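Local coordinates for guanidinopropionase (Pseudomonas aeruginosa, PDB 3NIQ), which hydrolyses 3-guanidinopropanoate to beta-alanine and urea with two manganese ions per subunit, as a homohexameric member of the arginase family, at residues Phe239-Leu244 against Ala280-Val285; Met144-Ala149 against Thr183-Ile188. All blocks are in the same frame, centred on the assembly; numbering follows the deposited sequence.

Contact 1 (Phe239-Leu244 against Ala280-Val285); sequences FDVDVL and ADVVEV. With MN (manganese (II) ion), chain E; MN (manganese (II) ion), chain D.
D240 turns one carboxylate to two tasks beside E284: OD2 bridges both manganese ions, lying 2.3 Å from the manganese of chain E and 2.2 Å from that of chain D, while OD1 rests on the methylenes of E284, 3.3 Å from its CB. With CG anti to the backbone N (chi1 176°), the acid reaches past the strand end to the metals. OD1 also accepts from D242 N, met on its anti side and 35° out of the carboxylate plane. This Asx turn starts the 3-10 segment that brings D242 round to chelate the chain E manganese through OD1 and OD2; two short acids suit this paired metal site. Behind them, F239 and V282 pair in parallel: F239 N donates to D281 O and F239 O accepts from V283 N. V241 N then reaches V283 O (3.2 Å), completing the D240-V283 bridge at the strand end. V241 CG1 packs against V285 CG2 (3.8 Å) and V282 CG1, branched residues that pack closely; V241 and V282 also touch helix 294-317. The chain of E284 bends at chi2, and its OE2 takes a hydrogen bond from H126 N. The E284 and D240 carboxylate planes are 25° apart without their charged atoms touching. The manganese ions probably offset the crowding of these acids, and the Asx turn, by holding OD1, probably restrains the carboxylate's rotation while OD2 bridges the two ions.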
# COMPACT_ATOMS: atom_id res chain seq x y z
N PHE A 239 16.47 12.23 18.70
CA PHE A 239 15.05 12.21 18.37
C PHE A 239 14.63 10.85 17.80
O PHE A 239 15.00 10.49 16.67
CB PHE A 239 14.76 13.33 17.36
CG PHE A 239 13.30 13.57 17.13
CD1 PHE A 239 12.60 14.50 17.90
CD2 PHE A 239 12.61 12.85 16.15
CE1 PHE A 239 11.21 14.71 17.69
CE2 PHE A 239 11.23 13.04 15.94
CZ PHE A 239 10.53 13.97 16.71
N ASP A 240 13.86 10.09 18.58
CA ASP A 240 13.34 8.81 18.14
C ASP A 240 11.94 9.12 17.59
O ASP A 240 11.09 9.65 18.30
CB ASP A 240 13.32 7.82 19.33
CG ASP A 240 12.70 6.46 19.00
OD1 ASP A 240 11.94 6.33 18.01
OD2 ASP A 240 12.96 5.49 19.76
N VAL A 241 11.72 8.81 16.31
CA VAL A 241 10.49 9.22 15.66
C VAL A 241 9.27 8.56 16.29
O VAL A 241 8.17 9.05 16.12
CB VAL A 241 10.49 9.00 14.12
CG1 VAL A 241 11.58 9.84 13.42
CG2 VAL A 241 10.61 7.52 13.76
N ASP A 242 9.46 7.47 17.02
CA ASP A 242 8.32 6.84 17.70
C ASP A 242 7.80 7.67 18.91
O ASP A 242 6.80 7.31 19.53
CB ASP A 242 8.60 5.34 18.02
CG ASP A 242 9.54 5.12 19.22
OD1 ASP A 242 9.71 6.04 20.04
OD2 ASP A 242 10.11 4.01 19.32
N VAL A 243 8.46 8.79 19.24
CA VAL A 243 7.86 9.78 20.15
C VAL A 243 6.55 10.31 19.55
O VAL A 243 5.59 10.62 20.26
CB VAL A 243 8.80 10.96 20.45
CG1 VAL A 243 8.93 11.90 19.25
CG2 VAL A 243 8.34 11.72 21.71
N LEU A 244 6.51 10.40 18.23
CA LEU A 244 5.33 10.90 17.53
C LEU A 244 4.22 9.85 17.47
O LEU A 244 4.50 8.65 17.45
CB LEU A 244 5.70 11.28 16.08
CG LEU A 244 6.76 12.37 15.99
CD1 LEU A 244 7.25 12.47 14.59
CD2 LEU A 244 6.22 13.73 16.46
N ALA A 280 23.43 15.70 17.15
CA ALA A 280 22.04 15.31 17.23
C ALA A 280 21.81 14.14 16.32
O ALA A 280 22.60 13.89 15.41
CB ALA A 280 21.11 16.49 16.87
N ASP A 281 20.73 13.39 16.55
CA ASP A 281 20.36 12.34 15.63
C ASP A 281 18.84 12.19 15.52
O ASP A 281 18.09 12.67 16.39
CB ASP A 281 21.04 11.00 15.98
CG ASP A 281 20.68 10.50 17.37
OD1 ASP A 281 19.50 10.61 17.76
OD2 ASP A 281 21.58 9.96 18.07
N VAL A 282 18.42 11.51 14.45
CA VAL A 282 17.02 11.18 14.19
C VAL A 282 17.01 9.69 13.93
O VAL A 282 17.55 9.23 12.92
CB VAL A 282 16.48 11.92 12.94
CG1 VAL A 282 15.04 11.53 12.68
CG2 VAL A 282 16.56 13.45 13.13
N VAL A 283 16.43 8.91 14.84
CA VAL A 283 16.58 7.46 14.75
C VAL A 283 15.23 6.77 14.65
O VAL A 283 14.22 7.40 14.87
CB VAL A 283 17.34 6.89 15.97
CG1 VAL A 283 18.74 7.46 15.99
CG2 VAL A 283 16.57 7.18 17.30
N GLU A 284 15.26 5.49 14.27
CA GLU A 284 14.12 4.55 14.23
C GLU A 284 13.16 4.78 13.05
O GLU A 284 12.06 4.23 13.03
CB GLU A 284 13.34 4.51 15.58
CG GLU A 284 14.14 4.03 16.80
CD GLU A 284 14.48 2.53 16.76
OE1 GLU A 284 14.05 1.82 15.82
OE2 GLU A 284 15.20 2.07 17.66
N VAL A 285 13.56 5.57 12.06
CA VAL A 285 12.81 5.57 10.79
C VAL A 285 12.95 4.19 10.13
O VAL A 285 14.05 3.75 9.86
CB VAL A 285 13.28 6.65 9.79
CG1 VAL A 285 12.48 6.57 8.48
CG2 VAL A 285 13.10 8.08 10.42
MN MN E . 11.38 4.52 21.12
MN MN D . 14.51 4.99 21.19
O HOH W 1 13.02 3.20 21.86

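Contact 2 (Met144-Ala149 against Thr183-Ile188); sequences MVHFDA and TVQIGI. With MN (manganese (II) ion), chain D; MN (manganese (II) ion), chain E.
Strands 144-147 and 183-188 run parallel, 12° apart, and M144, V145, H146 and F147 pair in turn with T183, V184, Q185 and I186. V184 N donates to M144 O, H146 N to V184 O, I186 N to H146 O, and D148 N to I186 O. On the face of H146, its ring meets Q185 at the edge: NE2 of the amide donates to ND1, 3.1 Å away and in the ring plane, though the bond is bent (138°) and the amide is turned 48° from the ring. Q185 is extended beyond CG, which carries its amide to the imidazole. Nearer the strand starts on this face, the M144 chain bends at chi3 to set CE 3.8 Å from T183 CG2. Over the opposite face, I186 CD1 touches V145 CG1 and F147 CE1, each at 4.1 Å; V145 and I186 also touch helix 211-230, while the F147 ring meets that of F239. G187 suits its backbone, where a CB would jam against the preceding carbonyl and crowd D148 O. D148 joins the metals with separate oxygens, OD1 2.1 Å from the manganese of chain E and OD2 2.2 Å from that of chain D. H146 NE2 makes a bent bond to the anti lone pair of D148 OD2. Q185 thus probably helps to orient H146, and H146 to steady D148: a second shell that may keep the two oxygens divided between the metals.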
# COMPACT_ATOMS: atom_id res chain seq x y z
N MET A 144 21.75 15.57 27.55
CA MET A 144 20.88 15.20 26.41
C MET A 144 19.42 15.61 26.59
O MET A 144 18.90 15.55 27.69
CB MET A 144 20.99 13.70 26.13
CG MET A 144 20.05 13.17 25.03
SD MET A 144 20.27 11.41 24.72
CE MET A 144 19.60 10.68 26.21
N VAL A 145 18.81 16.07 25.50
CA VAL A 145 17.36 16.16 25.37
C VAL A 145 16.98 15.00 24.45
O VAL A 145 17.39 14.96 23.30
CB VAL A 145 16.90 17.48 24.72
CG1 VAL A 145 15.34 17.51 24.63
CG2 VAL A 145 17.40 18.71 25.50
N HIS A 146 16.18 14.07 24.96
CA HIS A 146 15.88 12.82 24.29
C HIS A 146 14.35 12.71 24.11
O HIS A 146 13.61 12.66 25.09
CB HIS A 146 16.43 11.69 25.18
CG HIS A 146 16.05 10.31 24.74
ND1 HIS A 146 15.85 9.28 25.64
CD2 HIS A 146 15.84 9.78 23.51
CE1 HIS A 146 15.51 8.18 24.99
NE2 HIS A 146 15.51 8.45 23.69
N PHE A 147 13.89 12.70 22.87
CA PHE A 147 12.46 12.59 22.53
C PHE A 147 12.17 11.13 22.19
O PHE A 147 12.78 10.60 21.25
CB PHE A 147 12.15 13.44 21.30
CG PHE A 147 12.37 14.90 21.49
CD1 PHE A 147 11.33 15.72 21.89
CD2 PHE A 147 13.61 15.48 21.26
CE1 PHE A 147 11.52 17.10 22.07
CE2 PHE A 147 13.82 16.84 21.43
CZ PHE A 147 12.77 17.66 21.84
N ASP A 148 11.27 10.48 22.92
CA ASP A 148 11.06 9.05 22.73
C ASP A 148 9.77 8.57 23.40
O ASP A 148 9.36 9.11 24.44
CB ASP A 148 12.26 8.29 23.34
CG ASP A 148 12.54 6.94 22.66
OD1 ASP A 148 11.61 6.15 22.41
OD2 ASP A 148 13.71 6.67 22.38
N ALA A 149 9.14 7.55 22.82
CA ALA A 149 8.08 6.84 23.54
C ALA A 149 8.66 5.94 24.65
O ALA A 149 7.92 5.50 25.54
CB ALA A 149 7.22 6.01 22.58
N THR A 183 20.13 14.97 31.77
CA THR A 183 19.36 14.20 30.80
C THR A 183 17.87 14.38 31.06
O THR A 183 17.39 14.22 32.18
CB THR A 183 19.75 12.72 30.83
OG1 THR A 183 21.17 12.62 30.57
CG2 THR A 183 18.98 11.90 29.79
N VAL A 184 17.15 14.71 30.01
CA VAL A 184 15.71 14.84 30.10
C VAL A 184 15.07 14.08 28.93
O VAL A 184 15.51 14.22 27.77
CB VAL A 184 15.25 16.31 30.22
CG1 VAL A 184 15.75 17.15 29.05
CG2 VAL A 184 13.67 16.40 30.36
N GLN A 185 14.08 13.25 29.25
CA GLN A 185 13.41 12.39 28.27
C GLN A 185 11.96 12.81 28.16
O GLN A 185 11.30 12.97 29.18
CB GLN A 185 13.53 10.91 28.66
CG GLN A 185 14.98 10.47 28.90
CD GLN A 185 15.06 9.02 29.32
OE1 GLN A 185 14.43 8.62 30.30
NE2 GLN A 185 15.80 8.22 28.58
N ILE A 186 11.49 13.01 26.93
CA ILE A 186 10.17 13.58 26.69
C ILE A 186 9.32 12.69 25.78
O ILE A 186 9.76 12.35 24.67
CB ILE A 186 10.28 14.97 26.02
CG1 ILE A 186 11.19 15.91 26.83
CG2 ILE A 186 8.88 15.56 25.84
CD1 ILE A 186 11.51 17.22 26.16
N GLY A 187 8.11 12.34 26.23
CA GLY A 187 7.17 11.61 25.40
C GLY A 187 6.91 10.17 25.82
O GLY A 187 6.12 9.49 25.18
N ILE A 188 7.58 9.73 26.89
CA ILE A 188 7.52 8.35 27.37
C ILE A 188 6.08 7.88 27.61
O ILE A 188 5.31 8.55 28.29
CB ILE A 188 8.34 8.17 28.68
CG1 ILE A 188 9.74 8.81 28.56
CG2 ILE A 188 8.42 6.69 29.05
CD1 ILE A 188 10.63 8.19 27.50
MN MN D . 14.51 4.99 21.19
MN MN E . 11.38 4.52 21.12
O HOH W 1 13.02 3.20 21.86

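How the contacts relate
From the N terminus, contact 2 comes first, its segments 144-149 and 183-188 closing a loop of 33 residues that holds helix 168-174. Contact 1 opens only later, between 239-244 and 280-285, with helix 262-270 in the intervening beta-alpha-beta unit. The two loops therefore lie in series, neither nested nor crossed. They meet in space because strands 142-147 and 235-240 are neighbours in the parallel sheet of the arginase fold: D240 N probably bonds to F147 O, and V243 CG2 packs on I186 O. Four adjacent strands are thereby tied: the loops after 142-147 and 235-240, with D240 itself, supply ligands to one manganese pair sharing a water, flanked by strands 183-188 and 277-283; H126, H150 and D152 complete the site.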